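Local coordinates for RagA protein (Porphyromonas gingivalis, PDB 6SLN) that probably imports nutrients, likely peptides, across the outer membrane as a TonB-dependent receptor built from a beta-barrel and a plug, at residues 700-714 with 725-739. Numbering follows the deposited sequence.
Sequences VDFYVRTTNDMLIDV and QYQNVGSMKNTGVDL
Y703 lays its ring over G736 in the antiparallel pairing of strands 700-708 and 732-739, neighbours in the TonB-dependent receptor barrel. Its CG sits between the backbone N and the carbonyl carbon (chi1 64°), swinging the ring across to the partner strand. From CB outward, CG and CD2 pass G736 O, 3.3 Å above the ring plane near the rim; CD1 and CE1 lie by N734 O, CE1 also 3.6 Å from G736 N; CE2 reaches G736 C at 3.3 Å; CZ and OH come over G736 CA, and OH hydrogen-bonds N762 of the next strand. G736 has no side chain to hold the ring off, as in the Tyr-Gly mortise-tenon pairs of outer-membrane barrels. Y703 N bonds G736 O at 3.2 Å; the return bond is weak. Beyond D709, whose O takes N728 ND2 at 3.0 Å, pairing resumes between 711-714 and 725-728, where D713 CB makes a CH-pi contact over the Y726 ring. M710, in the break, lays CE 3.4 Å from M732 SD. On the ring's side, D738 OD1 salt-bridges K187 and hydrogen-bonds H147, and T707 OG1 bonds G150, tying wall to plug; D701 bonds N684 of the barrel. F702 and V737, on the other face, are consistent with a surface probably facing lipid.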
loop_
_atom_site.group_PDB
_atom_site.type_symbol
_atom_site.label_atom_id
_atom_site.label_comp_id
_atom_site.label_asym_id
_atom_site.label_seq_id
_atom_site.Cartn_x
_atom_site.Cartn_y
_atom_site.Cartn_z
ATOM N N VAL A 700 -32.603 -4.558 -43.910
ATOM C CA VAL A 700 -33.331 -3.548 -43.147
ATOM C C VAL A 700 -33.868 -4.210 -41.885
ATOM O O VAL A 700 -34.310 -5.365 -41.918
ATOM C CB VAL A 700 -34.482 -2.903 -43.948
ATOM C CG1 VAL A 700 -34.839 -1.574 -43.331
ATOM C CG2 VAL A 700 -34.101 -2.713 -45.398
ATOM N N ASP A 701 -33.827 -3.476 -40.777
ATOM C CA ASP A 701 -34.350 -3.955 -39.501
ATOM C C ASP A 701 -35.069 -2.801 -38.821
ATOM O O ASP A 701 -34.437 -1.810 -38.454
ATOM C CB ASP A 701 -33.230 -4.490 -38.612
ATOM C CG ASP A 701 -33.013 -5.974 -38.785
ATOM O OD1 ASP A 701 -33.788 -6.753 -38.185
ATOM O OD2 ASP A 701 -32.080 -6.360 -39.530
ATOM N N PHE A 702 -36.379 -2.920 -38.667
ATOM C CA PHE A 702 -37.164 -1.971 -37.893
ATOM C C PHE A 702 -37.338 -2.523 -36.489
ATOM O O PHE A 702 -37.761 -3.670 -36.315
ATOM C CB PHE A 702 -38.529 -1.721 -38.541
ATOM C CG PHE A 702 -39.483 -0.925 -37.679
ATOM C CD1 PHE A 702 -39.406 0.461 -37.631
ATOM C CD2 PHE A 702 -40.457 -1.566 -36.906
ATOM C CE1 PHE A 702 -40.291 1.201 -36.829
ATOM C CE2 PHE A 702 -41.342 -0.834 -36.106
ATOM C CZ PHE A 702 -41.258 0.552 -36.072
ATOM N N TYR A 703 -37.034 -1.704 -35.493
ATOM C CA TYR A 703 -37.170 -2.127 -34.112
ATOM C C TYR A 703 -37.907 -1.074 -33.304
ATOM O O TYR A 703 -37.974 0.101 -33.678
ATOM C CB TYR A 703 -35.810 -2.363 -33.468
ATOM C CG TYR A 703 -34.996 -1.103 -33.371
ATOM C CD1 TYR A 703 -35.076 -0.285 -32.253
ATOM C CD2 TYR A 703 -34.159 -0.719 -34.405
ATOM C CE1 TYR A 703 -34.342 0.872 -32.166
ATOM C CE2 TYR A 703 -33.415 0.434 -34.325
ATOM C CZ TYR A 703 -33.506 1.224 -33.206
ATOM O OH TYR A 703 -32.760 2.376 -33.130
ATOM N N VAL A 704 -38.434 -1.513 -32.163
ATOM C CA VAL A 704 -38.954 -0.617 -31.137
ATOM C C VAL A 704 -38.583 -1.210 -29.790
ATOM O O VAL A 704 -38.902 -2.371 -29.500
ATOM C CB VAL A 704 -40.473 -0.384 -31.225
ATOM C CG1 VAL A 704 -41.225 -1.695 -31.238
ATOM C CG2 VAL A 704 -40.921 0.475 -30.054
ATOM N N ARG A 705 -37.905 -0.418 -28.976
ATOM C CA ARG A 705 -37.260 -0.867 -27.755
ATOM C C ARG A 705 -37.793 -0.025 -26.606
ATOM O O ARG A 705 -37.831 1.206 -26.693
ATOM C CB ARG A 705 -35.725 -0.765 -27.906
ATOM C CG ARG A 705 -34.964 -0.382 -26.671
ATOM C CD ARG A 705 -33.476 -0.302 -26.960
ATOM N NE ARG A 705 -32.715 -0.390 -25.716
ATOM C CZ ARG A 705 -31.473 0.044 -25.579
ATOM N NH1 ARG A 705 -30.853 0.585 -26.615
ATOM N NH2 ARG A 705 -30.852 -0.072 -24.410
ATOM N N THR A 706 -38.235 -0.687 -25.552
ATOM C CA THR A 706 -38.898 -0.016 -24.448
ATOM C C THR A 706 -38.193 -0.355 -23.150
ATOM O O THR A 706 -37.879 -1.521 -22.894
ATOM C CB THR A 706 -40.353 -0.440 -24.354
ATOM O OG1 THR A 706 -40.863 -0.669 -25.677
ATOM C CG2 THR A 706 -41.162 0.640 -23.664
ATOM N N THR A 707 -37.957 0.662 -22.329
ATOM C CA THR A 707 -37.358 0.471 -21.017
ATOM C C THR A 707 -38.354 0.836 -19.924
ATOM O O THR A 707 -38.940 1.922 -19.947
ATOM C CB THR A 707 -36.072 1.287 -20.868
ATOM O OG1 THR A 707 -35.218 1.070 -22.004
ATOM C CG2 THR A 707 -35.359 0.884 -19.592
ATOM N N ASN A 708 -38.540 -0.084 -18.975
ATOM C CA ASN A 708 -39.445 0.070 -17.841
ATOM C C ASN A 708 -38.726 -0.338 -16.567
ATOM O O ASN A 708 -37.690 -1.005 -16.610
ATOM C CB ASN A 708 -40.721 -0.770 -18.011
ATOM C CG ASN A 708 -41.870 0.030 -18.571
ATOM O OD1 ASN A 708 -42.008 0.170 -19.783
ATOM N ND2 ASN A 708 -42.683 0.596 -17.683
ATOM N N ASP A 709 -39.314 0.029 -15.422
ATOM C CA ASP A 709 -38.625 -0.040 -14.129
ATOM C C ASP A 709 -37.275 0.673 -14.221
ATOM O O ASP A 709 -36.257 0.220 -13.685
ATOM C CB ASP A 709 -38.461 -1.485 -13.654
ATOM C CG ASP A 709 -39.777 -2.119 -13.245
ATOM O OD1 ASP A 709 -40.815 -1.559 -13.615
ATOM O OD2 ASP A 709 -39.784 -3.164 -12.555
ATOM N N MET A 710 -37.282 1.814 -14.912
ATOM C CA MET A 710 -36.058 2.458 -15.366
ATOM C C MET A 710 -35.135 2.804 -14.200
ATOM O O MET A 710 -35.544 3.456 -13.233
ATOM C CB MET A 710 -36.419 3.711 -16.165
ATOM C CG MET A 710 -35.258 4.646 -16.446
ATOM S SD MET A 710 -35.482 5.551 -17.984
ATOM C CE MET A 710 -35.079 4.221 -19.092
ATOM N N LEU A 711 -33.882 2.361 -14.293
ATOM C CA LEU A 711 -32.902 2.663 -13.252
ATOM C C LEU A 711 -32.442 4.092 -13.446
ATOM O O LEU A 711 -31.578 4.373 -14.274
ATOM C CB LEU A 711 -31.734 1.684 -13.294
ATOM C CG LEU A 711 -32.101 0.439 -12.500
ATOM C CD1 LEU A 711 -31.204 -0.754 -12.806
ATOM C CD2 LEU A 711 -32.088 0.804 -11.013
ATOM N N ILE A 712 -33.044 5.012 -12.714
ATOM C CA ILE A 712 -32.625 6.402 -12.755
ATOM C C ILE A 712 -31.842 6.684 -11.488
ATOM O O ILE A 712 -32.284 6.345 -10.380
ATOM C CB ILE A 712 -33.820 7.362 -12.894
ATOM C CG1 ILE A 712 -34.554 7.140 -14.229
ATOM C CG2 ILE A 712 -33.349 8.812 -12.734
ATOM C CD1 ILE A 712 -35.472 8.317 -14.666
ATOM N N ASP A 713 -30.651 7.246 -11.657
ATOM C CA ASP A 713 -29.888 7.788 -10.539
ATOM C C ASP A 713 -30.587 9.101 -10.193
ATOM O O ASP A 713 -30.222 10.190 -10.656
ATOM C CB ASP A 713 -28.420 7.965 -10.924
ATOM C CG ASP A 713 -27.513 8.144 -9.729
ATOM O OD1 ASP A 713 -28.026 8.241 -8.599
ATOM O OD2 ASP A 713 -26.279 8.191 -9.916
ATOM N N VAL A 714 -31.640 8.981 -9.394
ATOM C CA VAL A 714 -32.592 10.087 -9.243
ATOM C C VAL A 714 -31.896 11.267 -8.572
ATOM O O VAL A 714 -31.239 11.087 -7.529
ATOM C CB VAL A 714 -33.818 9.634 -8.445
ATOM C CG1 VAL A 714 -34.570 10.840 -7.927
ATOM C CG2 VAL A 714 -34.737 8.752 -9.314
ATOM N N GLN A 725 -29.860 9.097 -5.588
ATOM C CA GLN A 725 -30.221 7.796 -5.037
ATOM C C GLN A 725 -30.912 7.030 -6.142
ATOM O O GLN A 725 -31.908 7.510 -6.700
ATOM C CB GLN A 725 -31.129 7.915 -3.823
ATOM C CG GLN A 725 -31.714 6.567 -3.369
ATOM C CD GLN A 725 -30.652 5.575 -2.929
ATOM O OE1 GLN A 725 -29.813 5.877 -2.079
ATOM N NE2 GLN A 725 -30.676 4.393 -3.515
ATOM N N TYR A 726 -30.376 5.862 -6.477
ATOM C CA TYR A 726 -30.978 5.061 -7.528
ATOM C C TYR A 726 -32.394 4.626 -7.144
ATOM O O TYR A 726 -32.693 4.376 -5.973
ATOM C CB TYR A 726 -30.093 3.860 -7.819
ATOM C CG TYR A 726 -29.220 4.031 -9.032
ATOM C CD1 TYR A 726 -29.781 4.159 -10.294
ATOM C CD2 TYR A 726 -27.839 4.049 -8.922
ATOM C CE1 TYR A 726 -28.991 4.303 -11.415
ATOM C CE2 TYR A 726 -27.033 4.190 -10.043
ATOM C CZ TYR A 726 -27.618 4.320 -11.281
ATOM O OH TYR A 726 -26.827 4.459 -12.389
ATOM N N GLN A 727 -33.271 4.567 -8.150
ATOM C CA GLN A 727 -34.663 4.169 -7.998
ATOM C C GLN A 727 -35.149 3.576 -9.319
ATOM O O GLN A 727 -34.691 3.965 -10.394
ATOM C CB GLN A 727 -35.555 5.357 -7.593
ATOM C CG GLN A 727 -35.579 5.660 -6.090
ATOM C CD GLN A 727 -35.905 7.113 -5.777
ATOM O OE1 GLN A 727 -36.122 7.904 -6.677
ATOM N NE2 GLN A 727 -35.933 7.464 -4.502
ATOM N N ASN A 728 -36.079 2.626 -9.232
ATOM C CA ASN A 728 -36.765 2.115 -10.417
ATOM C C ASN A 728 -37.915 3.068 -10.708
ATOM O O ASN A 728 -38.944 3.055 -10.028
ATOM C CB ASN A 728 -37.244 0.690 -10.192
ATOM C CG ASN A 728 -36.109 -0.250 -9.900
ATOM O OD1 ASN A 728 -35.788 -0.498 -8.735
ATOM N ND2 ASN A 728 -35.469 -0.761 -10.953
ATOM N N VAL A 729 -37.737 3.906 -11.718
ATOM C CA VAL A 729 -38.552 5.103 -11.825
ATOM C C VAL A 729 -38.561 5.616 -13.266
ATOM O O VAL A 729 -37.523 5.659 -13.938
ATOM C CB VAL A 729 -38.035 6.158 -10.828
ATOM C CG1 VAL A 729 -38.338 7.534 -11.325
ATOM C CG2 VAL A 729 -38.671 5.943 -9.457
ATOM N N GLY A 730 -39.742 5.973 -13.770
ATOM C CA GLY A 730 -39.837 6.504 -15.102
ATOM C C GLY A 730 -39.699 5.447 -16.179
ATOM O O GLY A 730 -39.649 4.245 -15.919
ATOM N N SER A 731 -39.664 5.919 -17.426
ATOM C CA SER A 731 -39.511 5.010 -18.558
ATOM C C SER A 731 -39.190 5.802 -19.820
ATOM O O SER A 731 -39.539 6.979 -19.946
ATOM C CB SER A 731 -40.767 4.157 -18.773
ATOM O OG SER A 731 -41.904 4.980 -18.890
ATOM N N MET A 732 -38.515 5.129 -20.741
ATOM C CA MET A 732 -38.111 5.646 -22.036
ATOM C C MET A 732 -38.621 4.716 -23.119
ATOM O O MET A 732 -39.383 3.781 -22.863
ATOM C CB MET A 732 -36.592 5.750 -22.180
ATOM C CG MET A 732 -35.893 6.747 -21.316
ATOM S SD MET A 732 -34.137 6.403 -21.479
ATOM C CE MET A 732 -33.891 6.985 -23.168
ATOM N N LYS A 733 -38.123 4.945 -24.330
ATOM C CA LYS A 733 -38.546 4.257 -25.537
ATOM C C LYS A 733 -37.580 4.661 -26.644
ATOM O O LYS A 733 -37.138 5.815 -26.698
ATOM C CB LYS A 733 -39.993 4.626 -25.896
ATOM C CG LYS A 733 -40.681 3.724 -26.911
ATOM C CD LYS A 733 -41.879 4.458 -27.556
ATOM C CE LYS A 733 -43.126 3.598 -27.545
ATOM N NZ LYS A 733 -43.897 3.644 -28.824
ATOM N N ASN A 734 -37.239 3.705 -27.501
ATOM C CA ASN A 734 -36.290 3.932 -28.578
ATOM C C ASN A 734 -36.831 3.268 -29.830
ATOM O O ASN A 734 -37.046 2.053 -29.841
ATOM C CB ASN A 734 -34.909 3.385 -28.218
ATOM C CG ASN A 734 -34.034 4.434 -27.583
ATOM O OD1 ASN A 734 -33.565 5.352 -28.250
ATOM N ND2 ASN A 734 -33.811 4.315 -26.294
ATOM N N THR A 735 -37.066 4.061 -30.872
ATOM C CA THR A 735 -37.661 3.557 -32.100
ATOM C C THR A 735 -36.795 4.002 -33.263
ATOM O O THR A 735 -36.415 5.175 -33.338
ATOM C CB THR A 735 -39.095 4.050 -32.235
ATOM O OG1 THR A 735 -39.820 3.633 -31.072
ATOM C CG2 THR A 735 -39.772 3.494 -33.508
ATOM N N GLY A 736 -36.462 3.063 -34.144
ATOM C CA GLY A 736 -35.465 3.355 -35.153
ATOM C C GLY A 736 -35.414 2.295 -36.232
ATOM O O GLY A 736 -36.168 1.317 -36.215
ATOM N N VAL A 737 -34.487 2.512 -37.174
ATOM C CA VAL A 737 -34.347 1.712 -38.386
ATOM C C VAL A 737 -32.881 1.329 -38.568
ATOM O O VAL A 737 -31.984 2.102 -38.223
ATOM C CB VAL A 737 -34.876 2.481 -39.608
ATOM C CG1 VAL A 737 -34.406 1.839 -40.896
ATOM C CG2 VAL A 737 -36.399 2.522 -39.558
ATOM N N ASP A 738 -32.640 0.123 -39.082
ATOM C CA ASP A 738 -31.304 -0.408 -39.327
ATOM C C ASP A 738 -31.204 -0.749 -40.805
ATOM O O ASP A 738 -31.860 -1.688 -41.263
ATOM C CB ASP A 738 -31.045 -1.655 -38.484
ATOM C CG ASP A 738 -30.447 -1.340 -37.128
ATOM O OD1 ASP A 738 -29.965 -2.290 -36.458
ATOM O OD2 ASP A 738 -30.469 -0.159 -36.723
ATOM N N LEU A 739 -30.382 -0.015 -41.554
ATOM C CA LEU A 739 -30.189 -0.283 -42.976
ATOM C C LEU A 739 -28.731 -0.628 -43.243
ATOM O O LEU A 739 -27.826 0.066 -42.767
ATOM C CB LEU A 739 -30.616 0.905 -43.841
ATOM C CG LEU A 739 -30.381 0.663 -45.334
ATOM C CD1 LEU A 739 -31.071 -0.615 -45.791
ATOM C CD2 LEU A 739 -30.852 1.838 -46.162
#